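Local coordinates for protein thermophilic dibenzothiophene desulfurization enzyme C (Paenibacillus sp. A11-2, PDB 5XDC) that probably oxidises dibenzothiophene with reduced FMN and molecular oxygen, first to the 5-oxide and then to the 5,5-dioxide, as a flavin-dependent monooxygenase of the DszC family, at residues B[320-323]-B[324-327]; B[235-239]-B[240-244]. All coordinates share one frame; numbering follows the deposited sequence.

Contact 1 of 2, residues B[320-323]-B[324-327]; sequences VQEL and WERN. With SO4 (sulfate ion), chain N; SO4 (sulfate ion), chain K.
Glu-322 and Arg-326, one turn apart, meet at the edge of the guanidinium: NH2 of Arg-326 gives a hydrogen bond of 2.7 Å to OE2 of Glu-322, and the pair is a salt bridge. OE2 lies close to the guanidinium plane, while the donor reaches this oxygen on its anti side. The carboxylate and guanidinium planes stand 83° apart, and a single N-H of NH2 makes the bridge, not a pair of bonds. The neighbouring edge, between NH1 and NH2, holds a sulfate ion, probably from the crystallisation liquor, with NH2 of Arg-326 2.9 Å from its O2 and NH1 3.0 Å from its O3, so NH2 serves both anions. CD2 of Leu-323 lies over one guanidinium face. With an alanine in place of Arg-326, the Glu-322 carboxylate would probably lose its cationic mate and the sulfate two of its donors.

The backbone beneath is the C-terminal end of helix 293-324, in the acyl-CoA dehydrogenase-type C-terminal domain. Trp-324 N still makes an i to i-4 bond to Val-320 O at 2.9 Å, whereas Arg-326 N reaches only three residues back, to Leu-323 O at 3.2 Å, from above that carbonyl's plane.

Alongside, Gln-321 and Glu-325 form a second side-chain pair. The bend at chi2 of Gln-321 (64°) brings its amide round to Glu-325, where NE2 bonds OE2 at 2.8 Å, nearly straight at 173°. Its OE1 is bonded to Trp-70 N, which helps fix the amide's rotation. One water donates to OE1 of Glu-322 and, weakly, to OE1 of Glu-325, mediating between carboxylate oxygens 4.5 Å apart. The Trp-324 indole packs edge-to-face with Trp-70.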
loop_
_atom_site.group_PDB
_atom_site.type_symbol
_atom_site.label_atom_id
_atom_site.label_comp_id
_atom_site.label_asym_id
_atom_site.label_seq_id
_atom_site.Cartn_x
_atom_site.Cartn_y
_atom_site.Cartn_z
ATOM N N VAL B 320 22.936 10.147 17.667
ATOM C CA VAL B 320 22.743 11.512 18.161
ATOM C C VAL B 320 23.643 11.760 19.369
ATOM O O VAL B 320 24.320 12.793 19.469
ATOM C CB VAL B 320 21.267 11.757 18.518
ATOM C CG1 VAL B 320 21.125 13.061 19.312
ATOM C CG2 VAL B 320 20.404 11.779 17.258
ATOM N N GLN B 321 23.623 10.829 20.324
ATOM C CA GLN B 321 24.411 11.001 21.543
ATOM C C GLN B 321 25.898 11.064 21.219
ATOM O O GLN B 321 26.626 11.901 21.773
ATOM C CB GLN B 321 24.119 9.873 22.527
ATOM C CG GLN B 321 24.884 9.983 23.845
ATOM C CD GLN B 321 24.489 11.216 24.638
ATOM O OE1 GLN B 321 23.358 11.697 24.538
ATOM N NE2 GLN B 321 25.416 11.735 25.431
ATOM N N GLU B 322 26.367 10.199 20.316
ATOM C CA GLU B 322 27.791 10.202 19.972
ATOM C C GLU B 322 28.219 11.564 19.436
ATOM O O GLU B 322 29.240 12.122 19.861
ATOM C CB GLU B 322 28.096 9.093 18.957
ATOM C CG GLU B 322 29.556 9.064 18.489
ATOM C CD GLU B 322 30.501 8.446 19.506
ATOM O OE1 GLU B 322 30.058 8.169 20.643
ATOM O OE2 GLU B 322 31.689 8.239 19.165
ATOM N N LEU B 323 27.448 12.128 18.506
ATOM C CA LEU B 323 27.846 13.401 17.918
ATOM C C LEU B 323 27.608 14.570 18.867
ATOM O O LEU B 323 28.319 15.576 18.786
ATOM C CB LEU B 323 27.113 13.623 16.597
ATOM C CG LEU B 323 27.433 12.608 15.487
ATOM C CD1 LEU B 323 26.726 12.987 14.231
ATOM C CD2 LEU B 323 28.940 12.494 15.227
ATOM N N TRP B 324 26.624 14.450 19.757
ATOM C CA TRP B 324 26.379 15.456 20.791
ATOM C C TRP B 324 27.576 15.627 21.709
ATOM O O TRP B 324 27.805 16.725 22.230
ATOM C CB TRP B 324 25.171 15.028 21.602
ATOM C CG TRP B 324 24.719 15.855 22.781
ATOM C CD1 TRP B 324 24.883 15.551 24.101
ATOM C CD2 TRP B 324 23.954 17.064 22.743
ATOM N NE1 TRP B 324 24.276 16.498 24.886
ATOM C CE2 TRP B 324 23.700 17.439 24.074
ATOM C CE3 TRP B 324 23.451 17.861 21.709
ATOM C CZ2 TRP B 324 22.964 18.576 24.400
ATOM C CZ3 TRP B 324 22.728 18.991 22.036
ATOM C CH2 TRP B 324 22.493 19.338 23.367
ATOM N N GLU B 325 28.319 14.549 21.948
ATOM C CA GLU B 325 29.481 14.585 22.827
ATOM C C GLU B 325 30.746 15.062 22.126
ATOM O O GLU B 325 31.744 15.318 22.808
ATOM C CB GLU B 325 29.717 13.193 23.423
ATOM C CG GLU B 325 28.636 12.730 24.382
ATOM C CD GLU B 325 28.824 11.286 24.803
ATOM O OE1 GLU B 325 29.801 10.658 24.341
ATOM O OE2 GLU B 325 28.002 10.777 25.584
ATOM N N ARG B 326 30.733 15.213 20.803
ATOM C CA ARG B 326 31.926 15.626 20.075
ATOM C C ARG B 326 32.140 17.127 20.208
ATOM O O ARG B 326 31.188 17.903 20.301
ATOM C CB ARG B 326 31.816 15.279 18.592
ATOM C CG ARG B 326 31.630 13.812 18.297
ATOM C CD ARG B 326 32.922 13.045 18.400
ATOM N NE ARG B 326 32.707 11.609 18.255
ATOM C CZ ARG B 326 32.679 10.965 17.092
ATOM N NH1 ARG B 326 32.855 11.618 15.956
ATOM N NH2 ARG B 326 32.478 9.657 17.069
ATOM N N ASN B 327 33.411 17.537 20.195
ATOM C CA ASN B 327 33.712 18.961 20.162
ATOM C C ASN B 327 33.469 19.552 18.788
ATOM O O ASN B 327 33.052 20.706 18.678
ATOM C CB ASN B 327 35.163 19.207 20.586
ATOM C CG ASN B 327 35.431 18.763 22.006
ATOM O OD1 ASN B 327 34.642 19.040 22.913
ATOM N ND2 ASN B 327 36.540 18.053 22.207
HETATM S S SO4 N . 36.211 15.655 18.864
HETATM O O1 SO4 N . 36.268 14.364 18.184
HETATM O O2 SO4 N . 35.422 15.533 20.090
HETATM O O3 SO4 N . 37.565 16.085 19.219
HETATM O O4 SO4 N . 35.624 16.639 17.954
HETATM S S SO4 K . 32.941 8.889 13.326
HETATM O O1 SO4 K . 33.617 7.706 12.796
HETATM O O2 SO4 K . 32.108 8.496 14.463
HETATM O O3 SO4 K . 33.938 9.863 13.780
HETATM O O4 SO4 K . 32.164 9.486 12.242
HETATM O O HOH W 1 28.163 8.027 22.857
#

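Contact 2 of 2, residues B[235-239]-B[240-244]; sequences TDAFA and SGSKP
Asp-236 and Ser-240 begin the contact with an ordinary i to i-4 bond, Ser-240 N to Asp-236 O at 3.0 Å. A water donates to that same carbonyl oxygen and is also hydrogen-bonded to OG of Ser-240.

At Ala-237 the chain beyond the helix folds back over the last turn. Its carbonyl oxygen receives weak bonds from Ser-242 N (3.3 Å, 155°) and from OG of Ser-242 (3.4 Å). The hydroxyl comes in because chi1 of 56° sets OG between the backbone N and the carbonyl carbon. CB of Ala-237 meets CB of Pro-244 at 3.8 Å, an apolar contact that involves the buried Ala-237.

Phe-238 O accepts Gly-241 N at 3.1 Å, the donor standing above the carbonyl plane. The CA-CB bond of Phe-238 points away from 240-244, and the ring packs edge-to-face with Phe-412; its side chain is about 8 Å from those of Ser-129 and Tyr-413, which bind FMN in another structure of this protein.

Gly-241, with phi 59°, takes the left-handed conformation that favours glycine; with Gly-241 N bonded to Phe-238 O and Ser-242 N, weakly, to Ala-237 O, a Schellman motif ends helix 233-240.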
loop_
_atom_site.group_PDB
_atom_site.type_symbol
_atom_site.label_atom_id
_atom_site.label_comp_id
_atom_site.label_asym_id
_atom_site.label_seq_id
_atom_site.Cartn_x
_atom_site.Cartn_y
_atom_site.Cartn_z
ATOM N N THR B 235 22.411 30.648 10.723
ATOM C CA THR B 235 22.515 30.478 9.277
ATOM C C THR B 235 23.920 30.039 8.886
ATOM O O THR B 235 24.090 29.162 8.032
ATOM C CB THR B 235 22.133 31.786 8.584
ATOM O OG1 THR B 235 20.810 32.169 8.971
ATOM C CG2 THR B 235 22.175 31.640 7.077
ATOM N N ASP B 236 24.944 30.629 9.510
ATOM C CA ASP B 236 26.312 30.219 9.225
ATOM C C ASP B 236 26.556 28.771 9.635
ATOM O O ASP B 236 27.229 28.022 8.919
ATOM C CB ASP B 236 27.291 31.144 9.945
ATOM C CG ASP B 236 27.205 32.580 9.461
ATOM O OD1 ASP B 236 26.716 32.812 8.338
ATOM O OD2 ASP B 236 27.632 33.479 10.215
ATOM N N ALA B 237 26.033 28.364 10.792
ATOM C CA ALA B 237 26.212 26.984 11.238
ATOM C C ALA B 237 25.521 26.018 10.287
ATOM O O ALA B 237 26.066 24.956 9.969
ATOM C CB ALA B 237 25.673 26.808 12.658
ATOM N N PHE B 238 24.323 26.371 9.816
ATOM C CA PHE B 238 23.644 25.542 8.821
ATOM C C PHE B 238 24.494 25.402 7.564
ATOM O O PHE B 238 24.695 24.294 7.053
ATOM C CB PHE B 238 22.282 26.146 8.454
ATOM C CG PHE B 238 21.194 25.928 9.473
ATOM C CD1 PHE B 238 21.259 24.908 10.411
ATOM C CD2 PHE B 238 20.071 26.744 9.468
ATOM C CE1 PHE B 238 20.234 24.714 11.317
ATOM C CE2 PHE B 238 19.058 26.550 10.389
ATOM C CZ PHE B 238 19.149 25.537 11.310
ATOM N N ALA B 239 24.987 26.526 7.039
ATOM C CA ALA B 239 25.765 26.495 5.804
ATOM C C ALA B 239 27.031 25.666 5.961
ATOM O O ALA B 239 27.486 25.043 4.997
ATOM C CB ALA B 239 26.113 27.912 5.374
ATOM N N SER B 240 27.605 25.641 7.159
ATOM C CA SER B 240 28.818 24.889 7.434
ATOM C C SER B 240 28.560 23.422 7.737
ATOM O O SER B 240 29.505 22.629 7.706
ATOM C CB SER B 240 29.565 25.511 8.621
ATOM O OG SER B 240 30.021 26.810 8.287
ATOM N N GLY B 241 27.320 23.041 8.030
ATOM C CA GLY B 241 27.062 21.702 8.525
ATOM C C GLY B 241 27.802 21.392 9.800
ATOM O O GLY B 241 28.134 20.232 10.049
ATOM N N SER B 242 28.072 22.407 10.621
ATOM C CA SER B 242 28.842 22.240 11.844
ATOM C C SER B 242 27.955 21.770 12.999
ATOM O O SER B 242 26.742 21.585 12.861
ATOM C CB SER B 242 29.545 23.553 12.191
ATOM O OG SER B 242 28.599 24.604 12.284
ATOM N N LYS B 243 28.567 21.588 14.169
ATOM C CA LYS B 243 27.868 20.968 15.288
ATOM C C LYS B 243 26.538 21.636 15.627
ATOM O O LYS B 243 25.585 20.906 15.945
ATOM C CB LYS B 243 28.770 20.941 16.526
ATOM C CG LYS B 243 28.149 20.159 17.666
ATOM C CD LYS B 243 29.015 20.093 18.891
ATOM C CE LYS B 243 28.369 19.192 19.934
ATOM N NZ LYS B 243 29.062 19.170 21.252
ATOM N N PRO B 244 26.404 22.969 15.641
ATOM C CA PRO B 244 25.101 23.553 15.998
ATOM C C PRO B 244 23.992 23.160 15.041
ATOM O O PRO B 244 22.822 23.148 15.451
ATOM C CB PRO B 244 25.373 25.063 15.973
ATOM C CG PRO B 244 26.844 25.173 16.227
ATOM C CD PRO B 244 27.437 24.010 15.491
HETATM O O HOH W 2 29.139 29.231 7.148
#

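Overall arrangement
From the N terminus, contact 2 comes first: it closes the short turn that ends helix 233-240 and leads towards helix 247-276. Contact 1 opens later, where helix 293-324 gives way to the loop before helix 331-363. The two are in series, neither nesting nor crossing, and their centres lie 15 Å apart. Lys-243 joins them directly: from the loop of 240-244 its extended side chain puts NZ 2.7 Å from Arg-326 O and 2.9 Å from Trp-324 O, both probable hydrogen bonds. Lys-243 and Trp-324 also both touch Leu-103 of helix 85-104, so the two helix ends share a neighbour in the N-terminal part of the chain.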